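Local coordinates for glideosome-associated protein 50 (Plasmodium falciparum 3D7, PDB 3TGH) that is a component of the glideosome, serving parasite gliding motility and host cell invasion, and may help assemble it and tether it to the inner membrane complex, at residues 4-9 with 279-284; 36-41 with 72-77; 148-153 with 190-195; 226-231 with 302-307; 275-280 with 288-293. All blocks are in the same frame, centred on the assembly; numbering follows the deposited sequence.

The protein has the two-sheet sandwich of the metallophosphoesterases, and the five contacts sample both sheets and the space between them. Contacts 2, 1 and 5 follow one another across the first sheet. Contacts 1 and 2, their centres about 12 Å apart, meet where strands 4-8 and 37-40 run side by side; contacts 1 and 5 share His279 and Glu280 on strand 275-282. Contact 3 lies in the second sheet, and contact 4 joins the two: its strand 228-231 neighbours strand 192-196 of contact 3, about 11 Å away between centres, while residues 302-307 follow the strand of contact 5. The metal ligand His233 lies about 11 Å from Ser40 of contact 2, measured between side chains.

Contact 1: residues 4-9 with 279-284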
# COMPACT_ATOMS: atom_id res chain seq x y z
N LEU A 4 3.84 16.25 -0.67
CA LEU A 4 4.29 14.92 -1.08
C LEU A 4 3.10 14.23 -1.72
O LEU A 4 2.03 14.14 -1.12
CB LEU A 4 4.79 14.12 0.12
CG LEU A 4 5.45 12.76 -0.15
CD1 LEU A 4 6.01 12.16 1.13
CD2 LEU A 4 4.47 11.78 -0.77
N ARG A 5 3.28 13.75 -2.95
CA ARG A 5 2.20 13.14 -3.72
C ARG A 5 2.57 11.75 -4.20
O ARG A 5 3.62 11.55 -4.83
CB ARG A 5 1.85 14.02 -4.91
CG ARG A 5 1.29 15.36 -4.48
CD ARG A 5 0.80 16.14 -5.67
NE ARG A 5 0.10 17.36 -5.26
CZ ARG A 5 -0.49 18.21 -6.11
NH1 ARG A 5 -0.46 17.98 -7.42
NH2 ARG A 5 -1.10 19.28 -5.64
N PHE A 6 1.67 10.81 -3.92
CA PHE A 6 1.87 9.43 -4.31
C PHE A 6 0.55 8.84 -4.78
O PHE A 6 -0.52 9.39 -4.50
CB PHE A 6 2.52 8.63 -3.16
CG PHE A 6 1.62 8.36 -1.99
CD1 PHE A 6 0.91 7.16 -1.91
CD2 PHE A 6 1.49 9.29 -0.96
CE1 PHE A 6 0.09 6.89 -0.81
CE2 PHE A 6 0.66 9.02 0.14
CZ PHE A 6 -0.03 7.82 0.21
N ALA A 7 0.64 7.76 -5.55
CA ALA A 7 -0.53 7.07 -6.06
C ALA A 7 -0.59 5.67 -5.48
O ALA A 7 0.43 5.10 -5.09
CB ALA A 7 -0.50 7.01 -7.59
N SER A 8 -1.81 5.12 -5.40
CA SER A 8 -2.04 3.75 -4.96
C SER A 8 -2.72 2.97 -6.07
O SER A 8 -3.70 3.46 -6.65
CB SER A 8 -2.94 3.71 -3.72
OG SER A 8 -2.29 4.25 -2.58
N LEU A 9 -2.22 1.77 -6.35
CA LEU A 9 -2.76 0.88 -7.38
C LEU A 9 -2.75 -0.56 -6.84
O LEU A 9 -1.70 -1.09 -6.51
CB LEU A 9 -1.91 0.96 -8.64
CG LEU A 9 -2.38 0.09 -9.81
CD1 LEU A 9 -3.65 0.67 -10.43
CD2 LEU A 9 -1.27 -0.08 -10.84
N HIS A 279 -2.90 10.52 -3.64
CA HIS A 279 -2.88 11.04 -2.28
C HIS A 279 -1.92 12.21 -2.23
O HIS A 279 -0.86 12.16 -2.84
CB HIS A 279 -2.42 9.98 -1.28
CG HIS A 279 -3.08 8.65 -1.44
ND1 HIS A 279 -4.19 8.29 -0.71
CD2 HIS A 279 -2.78 7.59 -2.22
CE1 HIS A 279 -4.55 7.05 -1.04
NE2 HIS A 279 -3.70 6.61 -1.96
N GLU A 280 -2.29 13.24 -1.48
CA GLU A 280 -1.48 14.45 -1.34
C GLU A 280 -1.28 14.75 0.15
O GLU A 280 -2.25 14.98 0.88
CB GLU A 280 -2.16 15.63 -2.05
CG GLU A 280 -2.53 15.37 -3.53
CD GLU A 280 -3.48 16.41 -4.14
OE1 GLU A 280 -3.98 17.30 -3.42
OE2 GLU A 280 -3.73 16.32 -5.36
N LEU A 281 -0.03 14.75 0.61
CA LEU A 281 0.30 15.13 1.98
C LEU A 281 0.73 16.59 1.97
O LEU A 281 1.55 16.98 1.14
CB LEU A 281 1.45 14.29 2.54
CG LEU A 281 1.15 12.89 3.09
CD1 LEU A 281 0.29 12.10 2.15
CD2 LEU A 281 2.46 12.16 3.37
N SER A 282 0.19 17.38 2.90
CA SER A 282 0.50 18.80 2.99
C SER A 282 0.51 19.26 4.44
O SER A 282 0.28 18.46 5.35
CB SER A 282 -0.53 19.62 2.19
OG SER A 282 -1.79 19.66 2.85
N ASN A 283 0.76 20.55 4.66
CA ASN A 283 0.74 21.12 6.00
C ASN A 283 -0.62 20.95 6.69
O ASN A 283 -0.69 20.89 7.92
CB ASN A 283 1.16 22.60 6.00
CG ASN A 283 0.33 23.47 5.06
OD1 ASN A 283 -0.47 22.97 4.27
ND2 ASN A 283 0.53 24.78 5.14
N ASN A 284 -1.68 20.84 5.90
CA ASN A 284 -3.04 20.74 6.42
C ASN A 284 -3.54 19.31 6.65
O ASN A 284 -4.48 19.10 7.43
CB ASN A 284 -4.00 21.48 5.49
CG ASN A 284 -3.73 22.98 5.47
OD1 ASN A 284 -3.58 23.58 4.41
ND2 ASN A 284 -3.64 23.58 6.66
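His279 meets both Phe6 and Ser8 from the neighbouring antiparallel strand. Its imidazole lies almost parallel to the Phe6 ring, the planes 18° apart, but is slid so far aside that the rings barely overlap. A chi1 of 71° sets Phe6 CG between its backbone N and carbonyl carbon, from where the ring reaches His279. His279 CB covers the Phe6 face, 3.8 Å from the ring centroid. At the edge of the same ring, Leu281 CD1 comes to 3.7 Å from Phe6 CE2. Ser8 OG sits at the imidazole edge, 2.8 Å from His279 NE2, in a hydrogen bond that either group could donate.

Arg5 and Glu280 stand on the opposite face of the sheet, side by side. In one of two conformers of Glu280, the carboxylate stacks on the guanidinium, a tentative arrangement; no N-H points at OE2, and the long ion pair, 4.0 Å from Arg5 NE to Glu280 OE2, is one of charges alone. Arg5 NH2 is hydrogen-bonded to Gln3 OE1 and NH1 to the Glu33 carbonyl.

Behind these side chains, Leu4 pairs with Leu281 and Phe6 with His279, each through two backbone hydrogen bonds. The Phe6 and His279 side chains face the second sheet, where both touch Ile230. As His279 ND1 is also hydrogen-bonded, to the Thr288 hydroxyl, both imidazole nitrogens are satisfied by hydroxyls, and either neutral tautomer could probably be accommodated.

Contact 2: residues 36-41 with 72-77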
# COMPACT_ATOMS: atom_id res chain seq x y z
N THR A 36 5.28 11.36 -7.27
CA THR A 36 6.70 10.98 -7.20
C THR A 36 6.99 9.53 -6.79
O THR A 36 8.12 9.07 -6.92
CB THR A 36 7.49 11.95 -6.31
OG1 THR A 36 6.91 11.96 -5.00
CG2 THR A 36 7.46 13.36 -6.91
N PHE A 37 5.98 8.81 -6.31
CA PHE A 37 6.10 7.36 -6.13
C PHE A 37 4.74 6.70 -6.06
O PHE A 37 3.71 7.36 -5.92
CB PHE A 37 6.96 6.98 -4.92
CG PHE A 37 6.43 7.45 -3.60
CD1 PHE A 37 5.63 6.62 -2.81
CD2 PHE A 37 6.75 8.72 -3.12
CE1 PHE A 37 5.16 7.05 -1.58
CE2 PHE A 37 6.27 9.15 -1.90
CZ PHE A 37 5.47 8.31 -1.12
N ILE A 38 4.75 5.38 -6.21
CA ILE A 38 3.55 4.57 -6.22
C ILE A 38 3.64 3.56 -5.08
O ILE A 38 4.72 3.02 -4.81
CB ILE A 38 3.40 3.82 -7.57
CG1 ILE A 38 3.36 4.81 -8.74
CG2 ILE A 38 2.16 2.92 -7.56
CD1 ILE A 38 3.80 4.19 -10.07
N VAL A 39 2.52 3.30 -4.42
CA VAL A 39 2.41 2.18 -3.51
C VAL A 39 1.38 1.22 -4.07
O VAL A 39 0.43 1.64 -4.74
CB VAL A 39 2.02 2.59 -2.06
CG1 VAL A 39 3.03 3.58 -1.47
CG2 VAL A 39 0.60 3.16 -2.01
N SER A 40 1.54 -0.07 -3.79
CA SER A 40 0.62 -1.08 -4.31
C SER A 40 0.05 -1.97 -3.22
O SER A 40 0.72 -2.91 -2.78
CB SER A 40 1.32 -1.92 -5.37
OG SER A 40 0.44 -2.89 -5.92
N PRO A 41 -1.18 -1.67 -2.75
CA PRO A 41 -1.85 -2.56 -1.82
C PRO A 41 -2.40 -3.78 -2.55
O PRO A 41 -2.22 -3.93 -3.76
CB PRO A 41 -2.96 -1.68 -1.25
CG PRO A 41 -3.33 -0.81 -2.38
CD PRO A 41 -2.04 -0.52 -3.11
N MET A 72 7.30 7.55 -16.05
CA MET A 72 6.87 6.54 -15.07
C MET A 72 8.05 5.92 -14.30
O MET A 72 7.86 4.96 -13.54
CB MET A 72 6.05 5.45 -15.77
CG MET A 72 4.66 5.91 -16.20
SD MET A 72 3.57 6.20 -14.79
CE MET A 72 3.15 4.50 -14.36
N TYR A 73 9.25 6.47 -14.46
CA TYR A 73 10.39 5.93 -13.73
C TYR A 73 10.44 6.54 -12.33
O TYR A 73 10.97 7.63 -12.12
CB TYR A 73 11.71 6.15 -14.48
CG TYR A 73 12.87 5.48 -13.78
CD1 TYR A 73 12.87 4.11 -13.57
CD2 TYR A 73 13.97 6.22 -13.34
CE1 TYR A 73 13.93 3.48 -12.93
CE2 TYR A 73 15.04 5.59 -12.69
CZ TYR A 73 15.00 4.22 -12.49
OH TYR A 73 16.04 3.57 -11.86
N MET A 74 9.85 5.80 -11.39
CA MET A 74 9.76 6.19 -9.99
C MET A 74 9.58 4.92 -9.16
O MET A 74 9.28 3.86 -9.72
CB MET A 74 8.57 7.13 -9.79
CG MET A 74 7.21 6.49 -10.13
SD MET A 74 5.86 7.68 -10.01
CE MET A 74 6.24 8.75 -11.41
N PRO A 75 9.76 5.01 -7.83
CA PRO A 75 9.58 3.82 -7.00
C PRO A 75 8.16 3.27 -7.06
O PRO A 75 7.21 4.04 -7.13
CB PRO A 75 9.87 4.34 -5.59
CG PRO A 75 10.76 5.50 -5.80
CD PRO A 75 10.23 6.15 -7.04
N PHE A 76 8.07 1.94 -7.05
CA PHE A 76 6.82 1.19 -6.98
C PHE A 76 6.94 0.29 -5.75
O PHE A 76 7.49 -0.82 -5.83
CB PHE A 76 6.66 0.38 -8.27
CG PHE A 76 5.33 -0.32 -8.41
CD1 PHE A 76 4.26 0.31 -9.03
CD2 PHE A 76 5.18 -1.63 -7.99
CE1 PHE A 76 3.04 -0.34 -9.18
CE2 PHE A 76 3.95 -2.29 -8.13
CZ PHE A 76 2.89 -1.63 -8.73
N PHE A 77 6.49 0.80 -4.60
CA PHE A 77 6.62 0.12 -3.32
C PHE A 77 5.46 -0.84 -3.22
O PHE A 77 4.30 -0.42 -3.14
CB PHE A 77 6.53 1.09 -2.14
CG PHE A 77 7.65 2.10 -2.06
CD1 PHE A 77 8.90 1.72 -1.61
CD2 PHE A 77 7.43 3.42 -2.39
CE1 PHE A 77 9.93 2.65 -1.53
CE2 PHE A 77 8.45 4.35 -2.32
CZ PHE A 77 9.70 3.97 -1.89
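Phe37 and Phe77 meet as an offset edge-to-face pair across two parallel strands, 37-40 and 75-78, which a beta-alpha-beta unit joins through helix 56-62. The edge of Phe77 is directed to the face of Phe37, with the planes at 83° and the centroids 5.6 Å apart. A Phe37 chi1 of 62° puts CG between the backbone N and carbonyl carbon, and Phe37 CD1 reaches Phe77 CE2 at 3.7 Å. The Phe77 ring also stacks with Tyr130.

Ile38 and Phe76 share the other face of the sheet, their side chains crossing at a slant. Ile38 CG2 touches Phe76 CD1 at 3.7 Å, while the far end of that ring, CZ, lies 3.7 Å from Ser40 CB. Met74 crosses Ile38 at about a right angle, its SD 4.0 Å from Ile38 CG1. Phe26 and Ile30 of helix 17-32 pack on Ile38, and Ile30 also on Met74.

Ser40 turns its hydroxyl to the Leu9 carbonyl and Trp12 NE1. Its backbone N donates to Phe77 O in a bond bent to 142°, and the same oxygen takes a CA-H contact from Val39 CA at 3.2 Å.

Contact 3: residues 148-153 with 190-195; sequences KDLAAA and ADFIIV
The Phe192 ring has Leu150 CD1 at its edge, near the ring plane and 4.1 Å from CE1, while the second flat group, the Asp191 carboxylate, meets the other branch of the same leucine: Leu150 CD2 is 3.6 Å from Asp191 CG. The Leu150 and Asp191 side chains cross at about a right angle. These residues join the parallel strands 148-156 and 192-196, the two ends of a beta-alpha-beta unit whose helix, 169-189, runs out just before Ala190.

Asp191 continues the pairing where its own strand has not yet begun. A chi1 of -56° sets CG beside the backbone N; from there OD2 uses its anti lone pair to accept from Ala151 N at 2.8 Å, in a nearly straight bond. Ala151 O in turn takes two donors, Asp191 N in a bent bond and Phe192 N. OD2 also has a salt bridge to Lys314, which would be expected to keep the group ionised. OD1 accepts from a water at 2.6 Å; the link from that water to Lys148 NZ is weak, and the lysine is poorly ordered.

Farther on, Ala153 N donates to Phe192 O and Ala153 O accepts from Ile194 N. Leu281 of strand 275-282, in the other sheet, packs on both Ala152 and Phe192. On the helix side two methyls meet, Ala153 CB lying 3.7 Å from Ala190 CB.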
# COMPACT_ATOMS: atom_id res chain seq x y z
N LYS A 148 9.80 24.68 7.36
CA LYS A 148 9.42 23.61 8.29
C LYS A 148 9.38 22.26 7.57
O LYS A 148 8.92 22.17 6.43
CB LYS A 148 8.04 23.92 8.88
CG LYS A 148 7.59 22.99 10.00
CD LYS A 148 6.11 23.19 10.32
CE LYS A 148 5.69 22.42 11.56
NZ LYS A 148 5.83 20.94 11.41
N ASP A 149 9.85 21.21 8.24
CA ASP A 149 9.88 19.87 7.65
C ASP A 149 8.83 18.95 8.27
O ASP A 149 8.69 18.90 9.49
CB ASP A 149 11.27 19.24 7.79
CG ASP A 149 12.12 19.42 6.55
OD1 ASP A 149 12.56 18.40 5.98
OD2 ASP A 149 12.32 20.58 6.13
N LEU A 150 8.09 18.25 7.41
CA LEU A 150 7.14 17.22 7.86
C LEU A 150 7.65 15.84 7.42
O LEU A 150 8.16 15.69 6.32
CB LEU A 150 5.74 17.49 7.30
CG LEU A 150 5.05 18.74 7.83
CD1 LEU A 150 3.75 19.01 7.09
CD2 LEU A 150 4.80 18.64 9.33
N ALA A 151 7.51 14.86 8.31
CA ALA A 151 8.01 13.51 8.09
C ALA A 151 6.84 12.56 7.88
O ALA A 151 5.84 12.66 8.57
CB ALA A 151 8.86 13.05 9.28
N ALA A 152 6.99 11.63 6.93
CA ALA A 152 5.97 10.63 6.63
C ALA A 152 6.58 9.24 6.76
O ALA A 152 7.63 8.95 6.17
CB ALA A 152 5.42 10.83 5.23
N ALA A 153 5.91 8.38 7.53
CA ALA A 153 6.31 6.99 7.67
C ALA A 153 5.35 6.11 6.88
O ALA A 153 4.15 6.14 7.12
CB ALA A 153 6.33 6.58 9.13
N ALA A 190 7.23 10.75 13.12
CA ALA A 190 6.45 10.95 11.90
C ALA A 190 5.18 11.78 12.13
O ALA A 190 4.37 11.48 13.01
CB ALA A 190 6.10 9.60 11.28
N ASP A 191 5.00 12.80 11.30
CA ASP A 191 3.80 13.63 11.32
C ASP A 191 2.64 12.93 10.63
O ASP A 191 1.46 13.18 10.94
CB ASP A 191 4.08 14.98 10.66
CG ASP A 191 5.26 15.69 11.31
OD1 ASP A 191 5.08 16.29 12.39
OD2 ASP A 191 6.37 15.62 10.75
N PHE A 192 2.98 12.06 9.68
CA PHE A 192 2.03 11.23 8.95
C PHE A 192 2.48 9.77 9.01
O PHE A 192 3.66 9.47 8.83
CB PHE A 192 1.97 11.63 7.48
CG PHE A 192 1.53 13.05 7.24
CD1 PHE A 192 2.45 14.04 6.92
CD2 PHE A 192 0.18 13.39 7.30
CE1 PHE A 192 2.02 15.35 6.68
CE2 PHE A 192 -0.24 14.69 7.07
CZ PHE A 192 0.68 15.67 6.76
N ILE A 193 1.54 8.86 9.25
CA ILE A 193 1.83 7.42 9.22
C ILE A 193 0.80 6.73 8.34
O ILE A 193 -0.40 6.86 8.57
CB ILE A 193 1.82 6.78 10.63
CG1 ILE A 193 2.72 7.56 11.60
CG2 ILE A 193 2.27 5.33 10.57
CD1 ILE A 193 2.59 7.12 13.04
N ILE A 194 1.30 6.04 7.32
CA ILE A 194 0.48 5.36 6.32
C ILE A 194 0.90 3.90 6.28
O ILE A 194 2.07 3.58 6.12
CB ILE A 194 0.67 5.99 4.91
CG1 ILE A 194 0.24 7.46 4.90
CG2 ILE A 194 -0.12 5.20 3.83
CD1 ILE A 194 1.34 8.42 5.33
N VAL A 195 -0.07 3.00 6.43
CA VAL A 195 0.19 1.58 6.38
C VAL A 195 -0.45 1.01 5.11
O VAL A 195 -1.55 1.42 4.73
CB VAL A 195 -0.34 0.87 7.64
CG1 VAL A 195 -0.05 -0.62 7.60
CG2 VAL A 195 0.25 1.50 8.91
O HOH W 1 6.31 18.32 13.44

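Contact 4: residues 226-231 with 302-307; sequences VDLYIS and HKLNIK
Asp227 and Lys307 form the polar half, a salt bridge between loop residues: Asp227 just precedes strand 228-231 and Lys307 follows strand 297-305, of the other sheet. Their side chains pass each other in opposite directions, and Lys307 NZ donates to Asp227 OD1 at 2.9 Å. The ammonium comes from the anti side of that oxygen, 34° out of the carboxylate plane. The lysine chain bends at chi4 (55°), which brings NZ round to the acid; NZ also donates to the Asp244 carbonyl.

Two waters also bridge the segments. One is 2.7 Å from Asp227 OD1 and accepts from Lys307 N, and the other lies within hydrogen-bonding distance of that OD1 and of Asn305 O.

The apolar half is Leu304 against Leu228: the side chains pass in opposite directions, with Leu304 CD2 3.8 Å from Leu228 CD1; the same methyl is 3.4 Å from Asp227 O. No strand pairing supports the contact; the nearest CA atoms, of Asp227 and Leu304, are 7.8 Å apart.

Asp227 OD2 accepts from Ile193 N, so both oxygens of this buried acid are occupied. With an ammonium, a backbone N-H and waters round it, the carboxylate probably stays ionised.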
# COMPACT_ATOMS: atom_id res chain seq x y z
N VAL A 226 -2.18 6.18 13.57
CA VAL A 226 -2.03 6.02 12.14
C VAL A 226 -3.12 6.80 11.39
O VAL A 226 -4.27 6.84 11.82
CB VAL A 226 -2.07 4.51 11.77
CG1 VAL A 226 -2.30 4.30 10.28
CG2 VAL A 226 -0.78 3.84 12.25
N ASP A 227 -2.73 7.41 10.28
CA ASP A 227 -3.65 8.23 9.49
C ASP A 227 -4.48 7.40 8.52
O ASP A 227 -5.71 7.51 8.49
CB ASP A 227 -2.86 9.30 8.73
CG ASP A 227 -2.18 10.29 9.66
OD1 ASP A 227 -2.89 11.08 10.31
OD2 ASP A 227 -0.93 10.26 9.75
N LEU A 228 -3.79 6.58 7.72
CA LEU A 228 -4.41 5.77 6.67
C LEU A 228 -3.93 4.32 6.74
O LEU A 228 -2.74 4.07 6.86
CB LEU A 228 -4.00 6.28 5.29
CG LEU A 228 -4.78 7.32 4.51
CD1 LEU A 228 -5.05 8.56 5.32
CD2 LEU A 228 -4.01 7.64 3.24
N TYR A 229 -4.87 3.38 6.61
CA TYR A 229 -4.51 2.01 6.27
C TYR A 229 -5.08 1.75 4.88
O TYR A 229 -6.29 1.76 4.68
CB TYR A 229 -5.06 0.98 7.28
CG TYR A 229 -4.81 -0.46 6.85
CD1 TYR A 229 -3.54 -0.88 6.45
CD2 TYR A 229 -5.83 -1.39 6.81
CE1 TYR A 229 -3.31 -2.18 6.04
CE2 TYR A 229 -5.60 -2.71 6.41
CZ TYR A 229 -4.34 -3.09 6.02
OH TYR A 229 -4.08 -4.38 5.61
N ILE A 230 -4.18 1.59 3.91
CA ILE A 230 -4.54 1.37 2.51
C ILE A 230 -4.42 -0.12 2.18
O ILE A 230 -3.35 -0.72 2.35
CB ILE A 230 -3.62 2.18 1.56
CG1 ILE A 230 -3.59 3.67 1.97
CG2 ILE A 230 -4.09 2.00 0.09
CD1 ILE A 230 -2.55 4.52 1.18
N SER A 231 -5.52 -0.72 1.75
CA SER A 231 -5.55 -2.14 1.45
C SER A 231 -6.18 -2.37 0.08
O SER A 231 -6.63 -1.44 -0.58
CB SER A 231 -6.31 -2.89 2.54
OG SER A 231 -7.62 -2.39 2.66
N HIS A 302 -11.49 12.62 -0.37
CA HIS A 302 -11.50 12.48 1.08
C HIS A 302 -10.39 13.34 1.67
O HIS A 302 -9.26 13.32 1.20
CB HIS A 302 -11.30 11.02 1.49
CG HIS A 302 -11.27 10.82 2.97
ND1 HIS A 302 -10.10 10.64 3.67
CD2 HIS A 302 -12.27 10.80 3.88
CE1 HIS A 302 -10.38 10.51 4.96
NE2 HIS A 302 -11.69 10.60 5.11
N LYS A 303 -10.72 14.09 2.72
CA LYS A 303 -9.75 14.95 3.39
C LYS A 303 -9.64 14.56 4.86
O LYS A 303 -10.64 14.48 5.57
CB LYS A 303 -10.15 16.42 3.25
CG LYS A 303 -10.18 16.90 1.80
CD LYS A 303 -10.63 18.35 1.66
CE LYS A 303 -10.58 18.80 0.21
NZ LYS A 303 -11.22 20.13 -0.00
N LEU A 304 -8.40 14.31 5.29
CA LEU A 304 -8.11 13.99 6.67
C LEU A 304 -7.18 15.08 7.23
O LEU A 304 -6.14 15.37 6.64
CB LEU A 304 -7.44 12.61 6.75
CG LEU A 304 -7.39 11.93 8.12
CD1 LEU A 304 -8.78 11.46 8.53
CD2 LEU A 304 -6.42 10.77 8.12
N ASN A 305 -7.57 15.68 8.35
CA ASN A 305 -6.76 16.72 8.98
C ASN A 305 -5.49 16.15 9.59
O ASN A 305 -5.50 15.03 10.12
CB ASN A 305 -7.56 17.45 10.07
CG ASN A 305 -8.78 18.17 9.53
OD1 ASN A 305 -8.79 18.62 8.38
ND2 ASN A 305 -9.82 18.29 10.35
N ILE A 306 -4.40 16.90 9.52
CA ILE A 306 -3.15 16.51 10.18
C ILE A 306 -3.38 16.45 11.69
O ILE A 306 -4.11 17.28 12.25
CB ILE A 306 -1.99 17.49 9.85
CG1 ILE A 306 -0.64 16.90 10.27
CG2 ILE A 306 -2.21 18.86 10.50
CD1 ILE A 306 0.56 17.69 9.76
N LYS A 307 -2.79 15.46 12.35
CA LYS A 307 -2.98 15.28 13.78
C LYS A 307 -2.04 16.19 14.56
O LYS A 307 -0.93 16.47 14.12
CB LYS A 307 -2.77 13.82 14.18
CG LYS A 307 -3.87 12.90 13.66
CD LYS A 307 -3.50 11.43 13.79
CE LYS A 307 -4.66 10.52 13.38
NZ LYS A 307 -5.17 10.81 12.01
O HOH W 2 -1.40 13.29 10.86
O HOH W 3 -3.51 13.35 8.46

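Contact 5: residues 275-280 with 288-293; sequences GFCVHE and TKFVSS
Cys277 carries a sulfur-aromatic contact with Phe290 across a beta hairpin: SG lies 3.9 Å from the ring centroid, in an oblique position 33° off the normal. Cys277 SG lies 3.5 Å from both CD2 and CE2 of Phe290. On the same face of the sheet, His279 and Thr288 run side by side and point the same way. Thr288 OG1 is at the imidazole edge, 3.0 Å from His279 ND1, and either could be the donor.

On the other face Val291 leans over Phe276. Its CB is 3.9 Å from the centroid of the ring, close to the normal, and CG1 comes to 3.6 Å from Phe276 CZ, while Val278 CG2 closes in on the ring edge in plane. Phe276 takes its place with CG between the backbone N and the carbonyl carbon (chi1 59°). Lys289, extended beyond CG, crosses Glu280 and donates from NZ to OE2 at 3.2 Å in one of two glutamate conformers, on the syn side but 27° out of the carboxylate plane; NZ also has Glu33 as a salt-bridge partner.

Four backbone hydrogen bonds tie Phe276 to Val291 and Val278 to Lys289. Helix 17-32 covers the Phe276 and Val291 face, with Phe26 and Phe29 edge-to-face with Phe276. Strand 245-250 packs on the opposite one through Ile248 and Cys250, and strands 4-8 and 297-305 flank the hairpin within its sheet.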
# COMPACT_ATOMS: atom_id res chain seq x y z
N GLY A 275 -10.22 1.50 -11.04
CA GLY A 275 -9.59 2.78 -10.80
C GLY A 275 -8.38 2.73 -9.90
O GLY A 275 -7.73 1.70 -9.76
N PHE A 276 -8.08 3.87 -9.28
CA PHE A 276 -6.90 4.01 -8.44
C PHE A 276 -7.05 5.25 -7.57
O PHE A 276 -8.02 6.00 -7.72
CB PHE A 276 -5.64 4.11 -9.32
CG PHE A 276 -5.65 5.26 -10.30
CD1 PHE A 276 -5.12 6.49 -9.95
CD2 PHE A 276 -6.18 5.10 -11.57
CE1 PHE A 276 -5.15 7.56 -10.84
CE2 PHE A 276 -6.20 6.14 -12.47
CZ PHE A 276 -5.69 7.38 -12.12
N CYS A 277 -6.09 5.48 -6.68
CA CYS A 277 -6.09 6.67 -5.83
C CYS A 277 -4.86 7.53 -6.02
O CYS A 277 -3.78 7.01 -6.32
CB CYS A 277 -6.12 6.27 -4.36
SG CYS A 277 -7.59 5.46 -3.86
N VAL A 278 -5.03 8.83 -5.82
CA VAL A 278 -3.91 9.75 -5.71
C VAL A 278 -4.02 10.45 -4.36
O VAL A 278 -5.09 10.91 -3.97
CB VAL A 278 -3.90 10.76 -6.87
CG1 VAL A 278 -2.76 11.75 -6.69
CG2 VAL A 278 -3.78 10.03 -8.20
N HIS A 279 -2.90 10.52 -3.64
CA HIS A 279 -2.88 11.04 -2.28
C HIS A 279 -1.92 12.21 -2.23
O HIS A 279 -0.86 12.16 -2.84
CB HIS A 279 -2.42 9.98 -1.28
CG HIS A 279 -3.08 8.65 -1.44
ND1 HIS A 279 -4.19 8.29 -0.71
CD2 HIS A 279 -2.78 7.59 -2.22
CE1 HIS A 279 -4.55 7.05 -1.04
NE2 HIS A 279 -3.70 6.61 -1.96
N GLU A 280 -2.29 13.24 -1.48
CA GLU A 280 -1.48 14.45 -1.34
C GLU A 280 -1.28 14.75 0.15
O GLU A 280 -2.25 14.98 0.88
CB GLU A 280 -2.16 15.63 -2.05
CG GLU A 280 -2.53 15.37 -3.53
CD GLU A 280 -3.48 16.41 -4.14
OE1 GLU A 280 -3.98 17.30 -3.42
OE2 GLU A 280 -3.73 16.32 -5.36
N THR A 288 -7.10 12.55 -0.40
CA THR A 288 -7.11 11.37 -1.24
C THR A 288 -8.17 11.54 -2.33
O THR A 288 -9.32 11.86 -2.03
CB THR A 288 -7.42 10.11 -0.41
OG1 THR A 288 -6.37 9.90 0.54
CG2 THR A 288 -7.55 8.88 -1.31
N LYS A 289 -7.76 11.36 -3.58
CA LYS A 289 -8.68 11.42 -4.71
C LYS A 289 -8.86 10.04 -5.32
O LYS A 289 -7.88 9.36 -5.70
CB LYS A 289 -8.16 12.40 -5.77
CG LYS A 289 -8.17 13.85 -5.34
CD LYS A 289 -7.53 14.74 -6.39
CE LYS A 289 -7.23 16.14 -5.86
NZ LYS A 289 -6.48 16.97 -6.86
N PHE A 290 -10.11 9.60 -5.39
CA PHE A 290 -10.46 8.32 -5.99
C PHE A 290 -10.81 8.56 -7.46
O PHE A 290 -11.73 9.31 -7.76
CB PHE A 290 -11.65 7.70 -5.27
CG PHE A 290 -11.33 7.23 -3.88
CD1 PHE A 290 -11.34 8.12 -2.82
CD2 PHE A 290 -11.02 5.90 -3.65
CE1 PHE A 290 -11.03 7.69 -1.53
CE2 PHE A 290 -10.72 5.46 -2.37
CZ PHE A 290 -10.73 6.35 -1.31
N VAL A 291 -10.08 7.90 -8.35
CA VAL A 291 -10.22 8.10 -9.78
C VAL A 291 -10.83 6.87 -10.43
O VAL A 291 -10.36 5.75 -10.22
CB VAL A 291 -8.85 8.39 -10.45
CG1 VAL A 291 -9.03 8.62 -11.94
CG2 VAL A 291 -8.18 9.59 -9.79
N SER A 292 -11.90 7.09 -11.18
CA SER A 292 -12.56 6.03 -11.93
C SER A 292 -12.10 6.02 -13.38
O SER A 292 -12.07 7.05 -14.04
CB SER A 292 -14.09 6.21 -11.88
OG SER A 292 -14.72 5.41 -12.86
N SER A 293 -11.76 4.82 -13.87
CA SER A 293 -11.33 4.61 -15.25
C SER A 293 -12.46 4.75 -16.27
O SER A 293 -12.20 4.69 -17.48
CB SER A 293 -10.71 3.22 -15.40
OG SER A 293 -11.69 2.20 -15.26